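Local coordinates for protein trans-isoprenyl diphosphate synthase (Caulobacter crescentus, PDB 3OYR) that probably makes all-trans-octaprenyl diphosphate, the side-chain precursor of isoprenoid quinones, by adding five isopentenyl diphosphate units to farnesyl diphosphate, at residues Glu58-Ala63 with Thr101-Asp106. Numbering follows the deposited sequence.
With CA (calcium ion), chain E; DMA (dimethylallyl diphosphate), chain G.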
loop_
_atom_site.group_PDB
_atom_site.type_symbol
_atom_site.label_atom_id
_atom_site.label_comp_id
_atom_site.label_asym_id
_atom_site.label_seq_id
_atom_site.Cartn_x
_atom_site.Cartn_y
_atom_site.Cartn_z
ATOM N N GLU B 58 -3.512 3.322 -15.669
ATOM C CA GLU B 58 -2.984 3.860 -16.925
ATOM C C GLU B 58 -3.171 5.367 -17.038
ATOM O O GLU B 58 -2.358 6.037 -17.661
ATOM C CB GLU B 58 -3.587 3.170 -18.161
ATOM C CG GLU B 58 -2.679 3.240 -19.400
ATOM C CD GLU B 58 -3.444 3.313 -20.716
ATOM O OE1 GLU B 58 -4.211 2.374 -21.020
ATOM O OE2 GLU B 58 -3.260 4.305 -21.458
ATOM N N HIS B 59 -4.221 5.907 -16.423
ATOM C CA HIS B 59 -4.406 7.355 -16.412
ATOM C C HIS B 59 -3.151 8.019 -15.813
ATOM O O HIS B 59 -2.643 8.988 -16.372
ATOM C CB HIS B 59 -5.669 7.731 -15.644
ATOM C CG HIS B 59 -5.845 9.208 -15.426
ATOM N ND1 HIS B 59 -6.537 10.014 -16.307
ATOM C CD2 HIS B 59 -5.447 10.017 -14.414
ATOM C CE1 HIS B 59 -6.545 11.255 -15.856
ATOM N NE2 HIS B 59 -5.884 11.287 -14.712
ATOM N N LEU B 60 -2.626 7.451 -14.720
ATOM C CA LEU B 60 -1.408 7.966 -14.086
ATOM C C LEU B 60 -0.094 7.551 -14.773
ATOM O O LEU B 60 0.760 8.408 -15.048
ATOM C CB LEU B 60 -1.377 7.614 -12.593
ATOM C CG LEU B 60 -0.211 8.189 -11.766
ATOM C CD1 LEU B 60 -0.031 9.683 -12.003
ATOM C CD2 LEU B 60 -0.430 7.950 -10.293
ATOM N N ILE B 61 0.061 6.255 -15.036
ATOM C CA ILE B 61 1.283 5.711 -15.587
ATOM C C ILE B 61 1.563 6.222 -17.010
ATOM O O ILE B 61 2.663 6.716 -17.286
ATOM C CB ILE B 61 1.299 4.160 -15.513
ATOM C CG1 ILE B 61 1.268 3.675 -14.051
ATOM C CG2 ILE B 61 2.516 3.598 -16.246
ATOM C CD1 ILE B 61 0.790 2.182 -13.881
ATOM N N ALA B 62 0.569 6.136 -17.896
ATOM C CA ALA B 62 0.721 6.639 -19.273
ATOM C C ALA B 62 0.816 8.172 -19.378
ATOM O O ALA B 62 1.277 8.681 -20.404
ATOM C CB ALA B 62 -0.388 6.080 -20.209
ATOM N N ALA B 63 0.423 8.891 -18.319
ATOM C CA ALA B 63 0.462 10.363 -18.298
ATOM C C ALA B 63 1.866 10.961 -18.429
ATOM O O ALA B 63 2.027 12.117 -18.829
ATOM C CB ALA B 63 -0.200 10.899 -17.037
ATOM N N THR B 101 2.416 5.319 -4.231
ATOM C CA THR B 101 2.641 6.380 -3.243
ATOM C C THR B 101 2.128 7.713 -3.773
ATOM O O THR B 101 1.643 8.522 -3.000
ATOM C CB THR B 101 4.129 6.585 -2.874
ATOM O OG1 THR B 101 4.834 7.089 -4.012
ATOM C CG2 THR B 101 4.765 5.291 -2.371
ATOM N N LEU B 102 2.245 7.926 -5.083
ATOM C CA LEU B 102 1.630 9.094 -5.738
ATOM C C LEU B 102 0.121 9.170 -5.559
ATOM O O LEU B 102 -0.409 10.229 -5.197
ATOM C CB LEU B 102 1.968 9.152 -7.227
ATOM C CG LEU B 102 3.449 9.257 -7.583
ATOM C CD1 LEU B 102 3.604 9.323 -9.090
ATOM C CD2 LEU B 102 4.137 10.469 -6.905
ATOM N N LEU B 103 -0.561 8.053 -5.811
ATOM C CA LEU B 103 -2.014 8.005 -5.683
ATOM C C LEU B 103 -2.427 8.334 -4.252
ATOM O O LEU B 103 -3.310 9.148 -4.034
ATOM C CB LEU B 103 -2.558 6.642 -6.114
ATOM C CG LEU B 103 -2.512 6.348 -7.624
ATOM C CD1 LEU B 103 -2.862 4.909 -7.902
ATOM C CD2 LEU B 103 -3.418 7.271 -8.419
ATOM N N HIS B 104 -1.735 7.731 -3.290
ATOM C CA HIS B 104 -2.013 7.941 -1.891
ATOM C C HIS B 104 -1.634 9.352 -1.452
ATOM O O HIS B 104 -2.416 10.011 -0.753
ATOM C CB HIS B 104 -1.309 6.868 -1.053
ATOM C CG HIS B 104 -1.954 5.521 -1.155
ATOM N ND1 HIS B 104 -1.795 4.547 -0.198
ATOM C CD2 HIS B 104 -2.789 4.999 -2.089
ATOM C CE1 HIS B 104 -2.508 3.487 -0.529
ATOM N NE2 HIS B 104 -3.116 3.734 -1.674
ATOM N N ASP B 105 -0.475 9.834 -1.898
ATOM C CA ASP B 105 0.001 11.129 -1.451
ATOM C C ASP B 105 -0.867 12.253 -2.027
ATOM O O ASP B 105 -1.194 13.196 -1.312
ATOM C CB ASP B 105 1.474 11.310 -1.799
ATOM C CG ASP B 105 2.015 12.675 -1.394
ATOM O OD1 ASP B 105 2.298 12.902 -0.202
ATOM O OD2 ASP B 105 2.165 13.534 -2.286
ATOM N N ASP B 106 -1.273 12.132 -3.294
ATOM C CA ASP B 106 -2.199 13.109 -3.894
ATOM C C ASP B 106 -3.559 13.177 -3.210
ATOM O O ASP B 106 -4.140 14.267 -3.113
ATOM C CB ASP B 106 -2.400 12.860 -5.389
ATOM C CG ASP B 106 -1.234 13.349 -6.230
ATOM O OD1 ASP B 106 -0.528 14.308 -5.819
ATOM O OD2 ASP B 106 -1.021 12.756 -7.311
HETATM CA CA CA E . 2.340 15.802 -2.509
HETATM C C1 DMA G . 6.300 13.272 -1.293
HETATM O O1 DMA G . 6.759 14.494 -1.859
HETATM C C2 DMA G . 5.461 12.457 -2.227
HETATM C C3 DMA G . 5.580 11.128 -2.330
HETATM C C4 DMA G . 6.552 10.314 -1.535
HETATM C C5 DMA G . 4.680 10.436 -3.299
HETATM P PA DMA G . 5.818 15.724 -2.365
HETATM O O1A DMA G . 6.729 16.913 -2.308
HETATM O O2A DMA G . 4.476 15.756 -1.683
HETATM O O3A DMA G . 5.651 15.267 -3.906
HETATM P PB DMA G . 4.725 15.975 -5.025
HETATM O O1B DMA G . 5.171 15.157 -6.209
HETATM O O2B DMA G . 5.130 17.430 -5.032
HETATM O O3B DMA G . 3.284 15.802 -4.600
HETATM O O HOH W 1 0.330 15.829 -3.676
HETATM O O HOH W 2 2.243 18.300 -2.658
#
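Leu-60 and Leu-103 mark the closest backbone approach of the two segments, their CA atoms 8.4 Å apart; 58-63 lies on helix 52-61, and 101-106 lies within helix 87-109. No hydrogen bond crosses the gap, and the two sides together bury just 129 Å², so side chains alone make the join. Leu-60 does most of it. Its CB points at helix 87-109, and with CG trans to the backbone N (chi1 -175°) the side chain reaches out from its own helix and brings methyl CD2 to the other. Leu-60 CD2 meets Leu-103 CD2 at 3.6 Å, the two leucines running past one another in opposite directions, and lies 4.1 Å from Leu-102 CB. Leu-60 thus touches two consecutive residues, while Arg-114 packs on it from the strand 113-114.

The opposite side of Leu-102 faces the bound dimethylallyl diphosphate: its CD2 is 3.6 Å from C5 of that ligand, whereas its CB receives Leu-60. Thr-101 OG1 sits 3.4 Å from C5 of the dimethylallyl group. One turn on, Asp-105 OD2 binds calcium at 2.3 Å; O2A and O3B of the diphosphate, two waters and Asp-109 are further ligands. Asp-106 stays in the second shell, where its OD1 accepts a 2.8 Å hydrogen bond from the oxygen of a calcium-bound water and pairs with Arg-114. Asp-105, Asp-106 and Asp-109 fit the DDxxD motif of the all-helical trans-prenyltransferase fold, and the leucine contact packs helix 52-61 against this metal-binding helix through Leu-102 and Leu-103, in a buried contact.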